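Local atomic coordinates of XPF endonuclease (Aeropyrum pernix, PDB entry 2BGW), a protein that probably cuts DNA near junctions between double- and single-stranded segments, as a magnesium-dependent, structure-specific endonuclease of the XPF family in nucleotide excision repair. Residues A[156-159]-A[160-163]. Sequence-based numbering, arbitrary orientation.
Sequences VREW and QLYI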
loop_
_atom_site.group_PDB
_atom_site.type_symbol
_atom_site.label_atom_id
_atom_site.label_comp_id
_atom_site.label_asym_id
_atom_site.label_seq_id
_atom_site.Cartn_x
_atom_site.Cartn_y
_atom_site.Cartn_z
ATOM N N VAL A 156 15.747 -6.388 5.128
ATOM C CA VAL A 156 16.980 -5.703 4.769
ATOM C C VAL A 156 16.916 -5.149 3.356
ATOM O O VAL A 156 17.284 -3.995 3.114
ATOM C CB VAL A 156 18.204 -6.575 4.930
ATOM C CG1 VAL A 156 19.377 -5.910 4.282
ATOM C CG2 VAL A 156 18.489 -6.821 6.397
ATOM N N ARG A 157 16.406 -5.936 2.431
ATOM C CA ARG A 157 16.163 -5.422 1.093
ATOM C C ARG A 157 15.182 -4.242 1.090
ATOM O O ARG A 157 15.346 -3.302 0.312
ATOM C CB ARG A 157 15.674 -6.527 0.165
ATOM C CG ARG A 157 15.374 -6.027 -1.220
ATOM C CD ARG A 157 14.989 -7.144 -2.193
ATOM N NE ARG A 157 13.976 -6.661 -3.135
ATOM C CZ ARG A 157 14.218 -6.347 -4.406
ATOM N NH1 ARG A 157 15.448 -6.478 -4.913
ATOM N NH2 ARG A 157 13.230 -5.901 -5.178
ATOM N N GLU A 158 14.175 -4.278 1.960
ATOM C CA GLU A 158 13.167 -3.232 1.964
ATOM C C GLU A 158 13.780 -1.887 2.319
ATOM O O GLU A 158 13.519 -0.875 1.673
ATOM C CB GLU A 158 11.996 -3.588 2.891
ATOM C CG GLU A 158 11.110 -4.732 2.344
ATOM C CD GLU A 158 10.764 -4.600 0.847
ATOM O OE1 GLU A 158 10.131 -3.582 0.455
ATOM O OE2 GLU A 158 11.127 -5.518 0.060
ATOM N N TRP A 159 14.619 -1.902 3.347
ATOM C CA TRP A 159 15.365 -0.736 3.756
ATOM C C TRP A 159 16.366 -0.343 2.698
ATOM O O TRP A 159 16.570 0.836 2.455
ATOM C CB TRP A 159 16.129 -1.065 4.989
ATOM C CG TRP A 159 15.346 -1.074 6.214
ATOM C CD1 TRP A 159 14.924 -2.157 6.893
ATOM C CD2 TRP A 159 14.935 0.057 6.967
ATOM N NE1 TRP A 159 14.254 -1.789 8.029
ATOM C CE2 TRP A 159 14.260 -0.427 8.108
ATOM C CE3 TRP A 159 15.066 1.437 6.788
ATOM C CZ2 TRP A 159 13.719 0.413 9.074
ATOM C CZ3 TRP A 159 14.527 2.274 7.740
ATOM C CH2 TRP A 159 13.854 1.759 8.875
ATOM N N GLN A 160 17.004 -1.309 2.053
ATOM C CA GLN A 160 17.908 -0.932 0.967
ATOM C C GLN A 160 17.160 -0.127 -0.080
ATOM O O GLN A 160 17.686 0.842 -0.641
ATOM C CB GLN A 160 18.572 -2.153 0.338
ATOM C CG GLN A 160 19.469 -2.898 1.301
ATOM C CD GLN A 160 19.845 -4.266 0.803
ATOM O OE1 GLN A 160 19.233 -4.809 -0.130
ATOM N NE2 GLN A 160 20.871 -4.842 1.416
ATOM N N LEU A 161 15.909 -0.516 -0.307
ATOM C CA LEU A 161 15.049 0.164 -1.270
ATOM C C LEU A 161 14.481 1.484 -0.761
ATOM O O LEU A 161 14.275 2.416 -1.521
ATOM C CB LEU A 161 13.937 -0.777 -1.694
ATOM C CG LEU A 161 14.453 -1.912 -2.564
ATOM C CD1 LEU A 161 13.506 -3.039 -2.528
ATOM C CD2 LEU A 161 14.646 -1.407 -3.976
ATOM N N TYR A 162 14.242 1.559 0.534
ATOM C CA TYR A 162 13.717 2.769 1.156
ATOM C C TYR A 162 14.784 3.857 1.117
ATOM O O TYR A 162 14.500 5.039 0.880
ATOM C CB TYR A 162 13.284 2.457 2.601
ATOM C CG TYR A 162 12.786 3.625 3.415
ATOM C CD1 TYR A 162 11.845 4.503 2.903
ATOM C CD2 TYR A 162 13.250 3.838 4.710
ATOM C CE1 TYR A 162 11.394 5.587 3.650
ATOM C CE2 TYR A 162 12.800 4.904 5.473
ATOM C CZ TYR A 162 11.879 5.780 4.934
ATOM O OH TYR A 162 11.414 6.842 5.670
ATOM N N ILE A 163 16.021 3.434 1.326
ATOM C CA ILE A 163 17.157 4.334 1.308
ATOM C C ILE A 163 17.385 4.842 -0.113
ATOM O O ILE A 163 17.387 6.047 -0.334
ATOM C CB ILE A 163 18.358 3.698 2.024
ATOM C CG1 ILE A 163 17.987 3.615 3.501
ATOM C CG2 ILE A 163 19.622 4.519 1.830
ATOM C CD1 ILE A 163 18.761 2.695 4.321
#
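With CG swung opposite its carbonyl carbon (chi1 -78°), Trp159 sends its indole out from the helix beside Tyr162, whose own CG stands opposite the backbone N (chi1 177°), and the two aromatic side chains run side by side. They meet three residues apart: Trp159 CZ3 comes within 3.6 Å of Tyr162 CD2, at the edge of the phenol ring. The planes are inclined at 63°, an oblique pairing with the centroids of the six-membered Trp159 ring and the Tyr162 ring 5.7 Å apart. Pro39 packs against both side chains, and the indole NE1 is taken up by the backbone oxygen of Gln37.

Another flank of the helix carries Arg157 and Leu161. A bend at chi3 of Arg157 turns the guanidinium, and Leu161 CD1 sits over one face, 3.7 Å from Arg157 NE and displaced toward the rim. NH2 makes a salt bridge to Asp47, which holds the group at that nitrogen while the one methyl rests over part of the face. All of this belongs to helix 155-165, which forms part of the helix-hairpin-helix region: Leu161 and Gln160 face helix 172-182 through Ala175 and Leu179, while Trp159, Tyr162 and Arg157 meet those residues of the nuclease domain.

Regular alpha-helical i to i+4 bonds run beneath the side chains, such as Gln160 N to Val156 O at 2.9 Å and Ile163 N to Trp159 O at 2.9 Å. Beyond CG the Gln160 chain is extended and reaches back along the preceding turn, with NE2 3.4 Å from Val156 CG1. Gln160 OE1 lies 3.4 Å from Arg157 CA. Gln160 NE2 also makes weak hydrogen bonds to the backbone oxygens of Ile213 and Thr216 of the second subunit, whose Phe167 packs on Ile163.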